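Local coordinates for ancillary protein 2 (Streptococcus pyogenes, PDB 4C0Z) that sits at the tip of the pilus and binds host-cell targets covalently through reactive thioester bonds, so mediating streptococcal adhesion, at residues S12-Y17 with S71-K76; S24-Y29 with K65-R70. All blocks are in the same frame, centred on the assembly; numbering follows the deposited sequence.

Contact 1. Residues S12-Y17 with S71-K76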
loop_
_atom_site.group_PDB
_atom_site.type_symbol
_atom_site.label_atom_id
_atom_site.label_comp_id
_atom_site.label_asym_id
_atom_site.label_seq_id
_atom_site.Cartn_x
_atom_site.Cartn_y
_atom_site.Cartn_z
ATOM N N SER I 12 -19.452 13.404 12.563
ATOM C CA SER I 12 -18.125 13.999 12.365
ATOM C C SER I 12 -17.838 15.165 13.313
ATOM O O SER I 12 -18.722 15.886 13.703
ATOM C CB SER I 12 -17.930 14.443 10.917
ATOM O OG SER I 12 -16.626 14.965 10.735
ATOM N N SER I 13 -16.556 15.293 13.688
ATOM C CA SER I 13 -16.016 16.363 14.530
ATOM C C SER I 13 -15.202 17.294 13.616
ATOM O O SER I 13 -14.654 18.288 14.083
ATOM C CB SER I 13 -15.138 15.769 15.635
ATOM O OG SER I 13 -14.161 14.879 15.115
ATOM N N VAL I 14 -15.124 16.969 12.312
ATOM C CA VAL I 14 -14.381 17.764 11.331
ATOM C C VAL I 14 -15.310 18.548 10.371
ATOM O O VAL I 14 -16.076 17.949 9.608
ATOM C CB VAL I 14 -13.343 16.905 10.557
ATOM C CG1 VAL I 14 -12.521 17.773 9.610
ATOM C CG2 VAL I 14 -12.412 16.150 11.507
ATOM N N GLN I 15 -15.186 19.890 10.380
ATOM C CA GLN I 15 -15.892 20.790 9.477
ATOM C C GLN I 15 -15.562 20.450 8.010
ATOM O O GLN I 15 -14.392 20.285 7.674
ATOM C CB GLN I 15 -15.525 22.247 9.802
ATOM C CG GLN I 15 -16.244 23.322 8.969
ATOM C CD GLN I 15 -17.749 23.349 9.128
ATOM O OE1 GLN I 15 -18.479 23.516 8.150
ATOM N NE2 GLN I 15 -18.251 23.177 10.348
ATOM N N ASP I 16 -16.614 20.321 7.158
ATOM C CA ASP I 16 -16.567 19.966 5.721
ATOM C C ASP I 16 -16.263 18.481 5.435
ATOM O O ASP I 16 -16.201 18.101 4.272
ATOM C CB ASP I 16 -15.612 20.874 4.904
ATOM C CG ASP I 16 -15.900 22.363 4.957
ATOM O OD1 ASP I 16 -17.080 22.739 5.159
ATOM O OD2 ASP I 16 -14.962 23.151 4.736
ATOM N N TYR I 17 -16.078 17.647 6.464
ATOM C CA TYR I 17 -15.805 16.222 6.294
ATOM C C TYR I 17 -16.860 15.415 7.084
ATOM O O TYR I 17 -16.525 14.828 8.113
ATOM C CB TYR I 17 -14.344 15.879 6.716
ATOM C CG TYR I 17 -13.297 16.457 5.781
ATOM C CD1 TYR I 17 -12.992 17.816 5.793
ATOM C CD2 TYR I 17 -12.657 15.659 4.840
ATOM C CE1 TYR I 17 -12.077 18.365 4.898
ATOM C CE2 TYR I 17 -11.702 16.191 3.967
ATOM C CZ TYR I 17 -11.426 17.548 3.995
ATOM O OH TYR I 17 -10.538 18.113 3.121
ATOM N N SER I 71 -11.808 7.025 14.237
ATOM C CA SER I 71 -12.722 7.214 13.114
ATOM C C SER I 71 -12.090 8.125 12.078
ATOM O O SER I 71 -11.406 9.103 12.432
ATOM C CB SER I 71 -14.034 7.822 13.591
ATOM O OG SER I 71 -14.762 6.910 14.396
ATOM N N GLN I 72 -12.293 7.796 10.783
ATOM C CA GLN I 72 -11.790 8.646 9.708
ATOM C C GLN I 72 -12.930 9.339 9.035
ATOM O O GLN I 72 -13.976 8.723 8.763
ATOM C CB GLN I 72 -10.901 7.915 8.709
ATOM C CG GLN I 72 -9.512 7.650 9.247
ATOM C CD GLN I 72 -9.525 6.408 10.092
ATOM O OE1 GLN I 72 -10.089 5.370 9.700
ATOM N NE2 GLN I 72 -9.028 6.520 11.315
ATOM N N TRP I 73 -12.740 10.650 8.797
ATOM C CA TRP I 73 -13.763 11.526 8.214
ATOM C C TRP I 73 -13.441 11.916 6.814
ATOM O O TRP I 73 -12.274 12.127 6.479
ATOM C CB TRP I 73 -14.034 12.726 9.111
ATOM C CG TRP I 73 -14.285 12.321 10.536
ATOM C CD1 TRP I 73 -13.398 12.387 11.574
ATOM C CD2 TRP I 73 -15.430 11.613 11.034
ATOM N NE1 TRP I 73 -13.951 11.843 12.705
ATOM C CE2 TRP I 73 -15.200 11.353 12.402
ATOM C CE3 TRP I 73 -16.642 11.181 10.458
ATOM C CZ2 TRP I 73 -16.153 10.721 13.214
ATOM C CZ3 TRP I 73 -17.579 10.555 11.264
ATOM C CH2 TRP I 73 -17.323 10.316 12.620
ATOM N N TYR I 74 -14.494 11.960 5.965
ATOM C CA TYR I 74 -14.373 12.186 4.523
ATOM C C TYR I 74 -15.285 13.273 3.973
ATOM O O TYR I 74 -16.389 13.473 4.487
ATOM C CB TYR I 74 -14.629 10.867 3.758
ATOM C CG TYR I 74 -13.564 9.817 4.000
ATOM C CD1 TYR I 74 -13.602 8.997 5.130
ATOM C CD2 TYR I 74 -12.521 9.636 3.098
ATOM C CE1 TYR I 74 -12.586 8.070 5.386
ATOM C CE2 TYR I 74 -11.516 8.699 3.335
ATOM C CZ TYR I 74 -11.550 7.920 4.477
ATOM O OH TYR I 74 -10.555 6.997 4.705
ATOM N N LYS I 75 -14.824 13.939 2.896
ATOM C CA LYS I 75 -15.563 14.970 2.166
ATOM C C LYS I 75 -15.950 14.330 0.812
ATOM O O LYS I 75 -15.083 13.792 0.114
ATOM C CB LYS I 75 -14.659 16.196 1.949
ATOM C CG LYS I 75 -15.264 17.346 1.137
ATOM C CD LYS I 75 -14.246 18.472 1.064
ATOM C CE LYS I 75 -14.826 19.711 0.428
ATOM N NZ LYS I 75 -13.835 20.817 0.388
ATOM N N LYS I 76 -17.241 14.360 0.458
ATOM C CA LYS I 76 -17.733 13.794 -0.806
ATOM C C LYS I 76 -17.502 14.792 -1.957
ATOM O O LYS I 76 -17.920 15.946 -1.874
ATOM C CB LYS I 76 -19.223 13.401 -0.703
ATOM C CG LYS I 76 -19.776 12.682 -1.944
ATOM C CD LYS I 76 -21.210 12.232 -1.742
ATOM C CE LYS I 76 -21.903 11.914 -3.050
ATOM N NZ LYS I 76 -23.199 11.186 -2.863
#
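Ser12 and Tyr17 lie against Trp73 and Lys75 in a surface contact made by van der Waals and CH-pi interactions, with no hydrogen bond passing between residues 12-17 and 71-76. The first segment lies in the loop before strand 19-23; the second runs onto strand 72-78. Ser12 CA stands over one face of the Trp73 six-membered ring, 3.5 Å from its centroid and 6° off the normal, while Ser12 CB is 3.5 Å from Trp73 CE3. With OG anti to its backbone N (chi1 -178°), Ser12 closes an ST turn by accepting from Val14 N at 3.0 Å, and the same OG donates to Tyr17 O at 2.6 Å, lying above that carbonyl's plane. A type II turn from Val14 to Tyr17, closed by the Tyr17 N to Val14 O bond, follows it. Strand 72-78 belongs to the antiparallel six-stranded barrel of this N-terminal thioester domain, where Trp73 and Lys75 pair by backbone bonds with Ser199 and Gln197. Farther along, Lys75 CB lies over one face of the Tyr17 ring, 3.8 Å from its centroid, and Asp16 O approaches Lys75 CG at 3.4 Å. At the Trp73 pyrrole side, Val14 CG2 meets CD1 at 3.9 Å.

Contact 2. Residues S24-Y29 with K65-R70. With GOL (glycerol), chain B.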
loop_
_atom_site.group_PDB
_atom_site.type_symbol
_atom_site.label_atom_id
_atom_site.label_comp_id
_atom_site.label_asym_id
_atom_site.label_seq_id
_atom_site.Cartn_x
_atom_site.Cartn_y
_atom_site.Cartn_z
ATOM N N SER I 24 -15.650 -2.406 7.391
ATOM C CA SER I 24 -16.681 -3.199 8.061
ATOM C C SER I 24 -16.248 -4.673 8.261
ATOM O O SER I 24 -16.948 -5.421 8.961
ATOM C CB SER I 24 -18.019 -3.107 7.332
ATOM O OG SER I 24 -17.997 -3.838 6.116
ATOM N N TYR I 25 -15.092 -5.094 7.671
ATOM C CA TYR I 25 -14.581 -6.442 7.907
ATOM C C TYR I 25 -13.870 -6.329 9.256
ATOM O O TYR I 25 -12.681 -6.030 9.337
ATOM C CB TYR I 25 -13.621 -6.915 6.789
ATOM C CG TYR I 25 -13.198 -8.355 6.995
ATOM C CD1 TYR I 25 -14.109 -9.399 6.852
ATOM C CD2 TYR I 25 -11.902 -8.671 7.390
ATOM C CE1 TYR I 25 -13.729 -10.722 7.057
ATOM C CE2 TYR I 25 -11.512 -9.992 7.599
ATOM C CZ TYR I 25 -12.425 -11.015 7.413
ATOM O OH TYR I 25 -12.051 -12.314 7.637
ATOM N N SER I 26 -14.658 -6.514 10.317
ATOM C CA SER I 26 -14.307 -6.291 11.709
ATOM C C SER I 26 -15.174 -7.229 12.597
ATOM O O SER I 26 -16.074 -7.877 12.081
ATOM C CB SER I 26 -14.633 -4.834 12.023
ATOM O OG SER I 26 -14.248 -4.462 13.328
ATOM N N LYS I 27 -14.913 -7.291 13.921
ATOM C CA LYS I 27 -15.690 -8.125 14.858
ATOM C C LYS I 27 -17.191 -7.903 14.651
ATOM O O LYS I 27 -17.654 -6.761 14.597
ATOM C CB LYS I 27 -15.322 -7.829 16.330
ATOM C CG LYS I 27 -14.080 -8.562 16.826
ATOM C CD LYS I 27 -13.823 -8.256 18.295
ATOM C CE LYS I 27 -12.610 -8.968 18.831
ATOM N NZ LYS I 27 -12.943 -10.345 19.248
ATOM N N GLY I 28 -17.927 -8.990 14.471
ATOM C CA GLY I 28 -19.359 -8.913 14.206
ATOM C C GLY I 28 -19.710 -9.277 12.773
ATOM O O GLY I 28 -20.847 -9.678 12.490
ATOM N N TYR I 29 -18.737 -9.130 11.848
ATOM C CA TYR I 29 -18.936 -9.480 10.448
ATOM C C TYR I 29 -18.970 -11.015 10.333
ATOM O O TYR I 29 -18.198 -11.670 11.030
ATOM C CB TYR I 29 -17.813 -8.883 9.580
ATOM C CG TYR I 29 -18.060 -8.990 8.095
ATOM C CD1 TYR I 29 -17.703 -10.137 7.391
ATOM C CD2 TYR I 29 -18.653 -7.946 7.390
ATOM C CE1 TYR I 29 -17.956 -10.254 6.026
ATOM C CE2 TYR I 29 -18.889 -8.043 6.021
ATOM C CZ TYR I 29 -18.543 -9.202 5.343
ATOM O OH TYR I 29 -18.795 -9.303 3.999
ATOM N N LYS I 65 -10.985 -0.156 11.316
ATOM C CA LYS I 65 -12.133 -1.070 11.457
ATOM C C LYS I 65 -13.252 -0.363 12.214
ATOM O O LYS I 65 -12.967 0.525 13.018
ATOM C CB LYS I 65 -11.701 -2.356 12.176
ATOM C CG LYS I 65 -10.742 -3.174 11.307
ATOM C CD LYS I 65 -10.484 -4.551 11.868
ATOM C CE LYS I 65 -9.510 -5.340 11.011
ATOM N NZ LYS I 65 -9.947 -5.458 9.586
ATOM N N SER I 66 -14.516 -0.728 11.938
ATOM C CA SER I 66 -15.686 -0.099 12.561
ATOM C C SER I 66 -15.704 -0.151 14.083
ATOM O O SER I 66 -16.283 0.742 14.692
ATOM C CB SER I 66 -16.990 -0.660 11.994
ATOM O OG SER I 66 -16.970 -2.074 12.020
ATOM N N ASP I 67 -15.055 -1.149 14.702
ATOM C CA ASP I 67 -15.035 -1.250 16.171
ATOM C C ASP I 67 -13.810 -0.556 16.820
ATOM O O ASP I 67 -13.538 -0.755 18.004
ATOM C CB ASP I 67 -15.160 -2.719 16.607
ATOM C CG ASP I 67 -13.900 -3.555 16.430
ATOM O OD1 ASP I 67 -13.096 -3.257 15.493
ATOM O OD2 ASP I 67 -13.738 -4.540 17.180
ATOM N N SER I 68 -13.058 0.223 16.035
ATOM C CA SER I 68 -11.900 0.971 16.545
ATOM C C SER I 68 -12.418 2.233 17.232
ATOM O O SER I 68 -13.477 2.728 16.871
ATOM C CB SER I 68 -10.952 1.343 15.398
ATOM O OG SER I 68 -9.906 2.209 15.808
ATOM N N VAL I 69 -11.677 2.749 18.223
ATOM C CA VAL I 69 -11.998 4.012 18.904
ATOM C C VAL I 69 -11.674 5.187 17.936
ATOM O O VAL I 69 -12.183 6.273 18.121
ATOM C CB VAL I 69 -11.260 4.172 20.263
ATOM C CG1 VAL I 69 -11.758 3.157 21.289
ATOM C CG2 VAL I 69 -9.730 4.065 20.097
ATOM N N ARG I 70 -10.837 4.937 16.914
ATOM C CA ARG I 70 -10.459 5.908 15.878
ATOM C C ARG I 70 -11.445 5.860 14.735
ATOM O O ARG I 70 -11.851 4.788 14.297
ATOM C CB ARG I 70 -9.042 5.640 15.341
ATOM C CG ARG I 70 -7.932 5.666 16.419
ATOM C CD ARG I 70 -6.543 5.554 15.804
ATOM N NE ARG I 70 -6.137 6.814 15.158
ATOM C CZ ARG I 70 -5.195 6.927 14.222
ATOM N NH1 ARG I 70 -4.533 5.853 13.800
ATOM N NH2 ARG I 70 -4.910 8.113 13.700
HETATM C C1 GOL B . -9.394 -7.172 16.460
HETATM O O1 GOL B . -9.890 -8.455 16.837
HETATM C C2 GOL B . -10.525 -6.187 16.269
HETATM O O2 GOL B . -9.987 -4.888 15.997
HETATM C C3 GOL B . -11.352 -6.649 15.095
HETATM O O3 GOL B . -12.446 -5.793 14.836
HETATM O O HOH W 1 -17.022 -4.262 13.900
#
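Each segment holds a turn, type II from Ser26 to Tyr29 and type I from Lys65 to Ser68, and they approach with Ser26 CA 5.7 Å from Lys65 CA and no backbone hydrogen bond between the two segments. Lys65 makes a direct bond across them: its NZ donates to Tyr25 O at 2.8 Å. The approach is almost collinear with the carbonyl, the C=O...N angle being 177°. The lysine chain runs extended as far as CE, and a bend at chi4 (-56°) sets NZ on its acceptor. Asp23 adds a long, weak ion pair to the same ammonium.

Ser26 touches both the Lys65 chain and the Ser66 hydroxyl: its OG is 3.5 Å from Lys65 CB and its CB 3.6 Å from Ser66 OG. The same Ser26 OG stands 2.7 Å from Asp67 OD1. A glycerol, probably from the crystallisation liquor, spans the segments here. Its O3 accepts from Lys27 N in a nearly straight bond (172°) and donates to Asp67 OD1 at 2.7 Å, linking Asp67 to Lys27 in this crystal. A water forms another bridge, donating to Lys27 O at 2.7 Å and hydrogen-bonding to the hydroxyls of both Ser26 and Ser66. Asp67 OD2 touches Lys27 CB, but Lys27 NZ stays 6.2 Å away from this oxygen, too far for direct charge pairing.

Outside the pair, Tyr25 OH bonds to Ser33 N, its ring meets Tyr32 edge-to-face, and its side chain touches Leu124 of helix 123-138. The arrangement is a polar, solvent-bridged meeting of two connecting loops of the thioester-domain barrel, one after strand 19-23 and the other leading to strand 72-78.

Both draw on the chain around strands 19-23 and 72-78: contact 1 uses the loop before the first and the start of the second, contact 2 the loops after the first and before the second. Residues 65-70 run straight into 71-76, yet the contact centres lie about 18 Å apart. Neither is a core contact. Contact 1 is at the surface, its centre about 19 Å from the chain centre; that of contact 2, partly buried, is about 17 Å from it. Contact 1 covers more area, 393 against 275 Å², and rests on ring faces; contact 2 is polar, with a lysine-carbonyl bond, a bridging water and, in this crystal, a glycerol. The Tyr74 side chain lies about 9 Å from the bound spermidine.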